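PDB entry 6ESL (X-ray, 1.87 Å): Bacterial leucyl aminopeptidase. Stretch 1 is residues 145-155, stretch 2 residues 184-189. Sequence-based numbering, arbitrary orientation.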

# COMPACT_ATOMS: atom_id res chain seq x y z
N ASN B 145 -22.46 -9.20 -28.50
CA ASN B 145 -21.88 -9.20 -27.12
C ASN B 145 -20.76 -10.21 -27.10
O ASN B 145 -20.50 -10.88 -28.13
N ARG B 146 -20.07 -10.31 -25.95
CA ARG B 146 -19.02 -11.32 -25.81
C ARG B 146 -19.24 -12.12 -24.55
O ARG B 146 -18.28 -12.54 -23.87
N SER B 147 -20.53 -12.40 -24.27
CA SER B 147 -20.94 -13.22 -23.17
C SER B 147 -20.43 -14.64 -23.21
O SER B 147 -20.51 -15.31 -24.26
N ALA B 148 -20.00 -15.12 -22.01
CA ALA B 148 -19.39 -16.40 -21.90
C ALA B 148 -20.37 -17.57 -22.21
O ALA B 148 -19.93 -18.68 -22.36
N THR B 149 -21.66 -17.30 -22.28
CA THR B 149 -22.67 -18.34 -22.53
C THR B 149 -23.10 -18.32 -23.99
O THR B 149 -24.01 -19.10 -24.31
N LYS B 150 -22.52 -17.44 -24.81
CA LYS B 150 -22.93 -17.25 -26.21
C LYS B 150 -21.89 -17.56 -27.25
O LYS B 150 -20.69 -17.46 -27.03
N ASP B 151 -22.37 -17.89 -28.47
CA ASP B 151 -21.46 -18.14 -29.60
C ASP B 151 -20.56 -16.97 -29.92
O ASP B 151 -19.38 -17.16 -30.18
N THR B 152 -21.07 -15.77 -29.80
CA THR B 152 -20.23 -14.57 -29.95
C THR B 152 -19.09 -14.49 -28.95
O THR B 152 -18.02 -14.00 -29.32
N GLY B 153 -19.34 -15.00 -27.73
CA GLY B 153 -18.32 -15.15 -26.63
C GLY B 153 -17.26 -16.12 -27.08
O GLY B 153 -16.05 -15.92 -26.86
N VAL B 154 -17.71 -17.17 -27.75
CA VAL B 154 -16.79 -18.17 -28.22
C VAL B 154 -15.97 -17.62 -29.38
O VAL B 154 -14.74 -17.77 -29.37
N GLU B 155 -16.64 -17.01 -30.35
CA GLU B 155 -15.93 -16.40 -31.51
C GLU B 155 -14.85 -15.38 -31.02
O GLU B 155 -13.78 -15.26 -31.62
N GLY B 184 -15.74 -24.66 -17.41
CA GLY B 184 -16.92 -25.46 -17.06
C GLY B 184 -18.11 -25.35 -18.00
O GLY B 184 -17.97 -25.57 -19.18
N TRP B 185 -19.30 -25.09 -17.45
CA TRP B 185 -20.49 -25.08 -18.28
C TRP B 185 -20.46 -23.93 -19.25
O TRP B 185 -21.20 -23.91 -20.21
N TYR B 186 -19.62 -22.93 -19.01
CA TYR B 186 -19.57 -21.81 -19.93
C TYR B 186 -18.84 -22.20 -21.20
O TYR B 186 -17.72 -22.75 -21.13
N LYS B 187 -19.45 -21.92 -22.34
CA LYS B 187 -18.78 -22.31 -23.58
C LYS B 187 -17.57 -21.48 -23.99
O LYS B 187 -16.69 -21.98 -24.68
N GLN B 188 -17.49 -20.21 -23.56
CA GLN B 188 -16.24 -19.39 -23.79
C GLN B 188 -15.05 -19.85 -22.96
O GLN B 188 -15.13 -19.84 -21.71
N PRO B 189 -13.96 -20.29 -23.59
CA PRO B 189 -12.73 -20.58 -22.88
C PRO B 189 -11.95 -19.34 -22.58
O PRO B 189 -12.14 -18.28 -23.27

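Stretch 1 folds as a loop, a type I beta turn from Ser147 to Lys150, and the start of a helix at Asp151. Stretch 2 runs alongside it, and Gln188 is the residue that ties the two together most firmly.

Asn145 does not reach stretch 2. Its chi1 is p, and OD1 accepts a hydrogen bond from Ser147 N at 3.2 Å. Its backbone O receives Thr152 OG1 at 2.8 Å, which links the loop to the helix.

Arg146 (m, t, m) leads its side-chain end away from stretch 2, where the guanidinium is bonded elsewhere in the structure. Its contribution is the backbone: Arg146 O accepts a hydrogen bond from Gln188 NE2 at 2.9 Å.

Ser147 points away, with chi1 t. Its OG accepts a hydrogen bond from Thr149 OG1 at 3.2 Å.

Ala148 is buried. Its CB lies sideways, 3.8 Å from Tyr186 CD1 and 3.4 Å from Gln188 OE1. The tyrosine, with chi1 m, is approached obliquely. Ala148 O accepts the backbone hydrogen bond from Gln188 N at 3.1 Å, which is nearly straight at 169°.

Thr149 has chi1 p and its CA-to-CB bond points away, yet its methyl still reaches aromatic carbon. CG2 is 3.6 Å from Tyr186 CE1 and 4.0 Å from Trp185 CZ2. The backbone also takes part, with Thr149 O 3.6 Å from Lys187 CE.

Lys150 occupies the N-cap position and points away (chi1 m, chi2 m). Its backbone C is 3.9 Å from Lys187 CD, so the aliphatic part of Lys187 runs past the start of the helix.

Asp151 starts with its CA-to-CB bond pointing away, but with chi1 m its carboxylate comes nearer. OD1 forms a salt bridge with Lys187 NZ at 3.4 Å, and the hydrogen bond within it is weak. Both residues are exposed. Lys187 reaches this point through the rotamer p, t, p, t.

Thr152 points away and makes no contact with stretch 2.

Gly153 has no side chain. A CB here would point toward stretch 2 and lie only 3.1 Å from Gln188 NE2; it would also clash with Ser147 O at 1.9 Å. Gly153 O accepts a second hydrogen bond from Gln188 NE2 at 3.0 Å. The extended Gln188 side chain (t, t) points toward stretch 1, and its amide nitrogen thus joins the loop to the helix.

Val154, with chi1 t, lies sideways. Its CG2 packs 3.6 Å from Lys187 CG and 3.9 Å from Gln188 N.

Glu155 is out of reach.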

# COMPACT_ATOMS: atom_id res chain seq x y z
CB ASN B 145 -22.91 -9.44 -26.05
CG ASN B 145 -23.56 -10.88 -26.14
OD1 ASN B 145 -22.88 -11.95 -26.32
ND2 ASN B 145 -24.88 -10.88 -26.04
CB ARG B 146 -17.68 -10.63 -25.86
CG ARG B 146 -17.51 -9.61 -27.04
CD ARG B 146 -16.11 -9.03 -27.03
NE ARG B 146 -15.76 -8.23 -25.80
CZ ARG B 146 -16.00 -6.93 -25.64
NH1 ARG B 146 -16.69 -6.22 -26.55
NH2 ARG B 146 -15.52 -6.27 -24.58
CB SER B 147 -22.44 -13.27 -23.14
OG SER B 147 -22.95 -14.05 -22.08
CB ALA B 148 -18.80 -16.57 -20.55
CB THR B 149 -23.99 -18.13 -21.71
OG1 THR B 149 -24.49 -16.80 -21.95
CG2 THR B 149 -23.74 -18.32 -20.20
CB LYS B 150 -23.39 -15.82 -26.43
CG LYS B 150 -24.49 -15.41 -25.45
CD LYS B 150 -25.77 -16.18 -25.76
CE LYS B 150 -26.99 -15.36 -25.47
NZ LYS B 150 -27.26 -15.40 -24.07
CB ASP B 151 -22.22 -18.63 -30.86
CG ASP B 151 -22.81 -20.01 -30.68
OD1 ASP B 151 -22.26 -20.83 -29.90
OD2 ASP B 151 -23.82 -20.31 -31.36
CB THR B 152 -21.07 -13.25 -29.95
OG1 THR B 152 -21.91 -13.23 -28.81
CG2 THR B 152 -22.02 -13.27 -31.22
CB VAL B 154 -17.55 -19.51 -28.66
CG1 VAL B 154 -16.66 -20.55 -29.36
CG2 VAL B 154 -18.20 -20.14 -27.42
CB GLU B 155 -16.93 -15.67 -32.43
CG GLU B 155 -17.94 -16.53 -33.23
CD GLU B 155 -19.17 -15.70 -33.74
OE1 GLU B 155 -19.08 -14.43 -33.89
OE2 GLU B 155 -20.27 -16.31 -34.01
CB TRP B 185 -21.80 -25.32 -17.39
CG TRP B 185 -22.31 -24.02 -17.07
CD1 TRP B 185 -21.70 -23.12 -16.26
CD2 TRP B 185 -23.44 -23.35 -17.64
NE1 TRP B 185 -22.38 -21.95 -16.26
CE2 TRP B 185 -23.46 -22.05 -17.10
CE3 TRP B 185 -24.45 -23.72 -18.55
CZ2 TRP B 185 -24.44 -21.12 -17.43
CZ3 TRP B 185 -25.43 -22.78 -18.87
CH2 TRP B 185 -25.41 -21.50 -18.31
CB TYR B 186 -18.85 -20.60 -19.31
CG TYR B 186 -19.62 -19.99 -18.17
CD1 TYR B 186 -20.64 -19.07 -18.40
CD2 TYR B 186 -19.37 -20.37 -16.86
CE1 TYR B 186 -21.45 -18.58 -17.37
CE2 TYR B 186 -20.09 -19.82 -15.79
CZ TYR B 186 -21.15 -18.90 -16.08
OH TYR B 186 -21.95 -18.39 -15.05
CB LYS B 187 -19.77 -22.41 -24.73
CG LYS B 187 -20.58 -21.18 -24.95
CD LYS B 187 -21.48 -21.32 -26.17
CE LYS B 187 -22.76 -22.11 -25.85
NZ LYS B 187 -23.73 -21.72 -26.93
CB GLN B 188 -16.51 -17.91 -23.50
CG GLN B 188 -15.42 -16.87 -23.73
CD GLN B 188 -15.91 -15.54 -23.26
OE1 GLN B 188 -16.01 -15.33 -22.01
NE2 GLN B 188 -16.25 -14.60 -24.20
CB PRO B 189 -11.93 -21.40 -23.86
CG PRO B 189 -12.41 -20.97 -25.20
CD PRO B 189 -13.76 -20.33 -25.08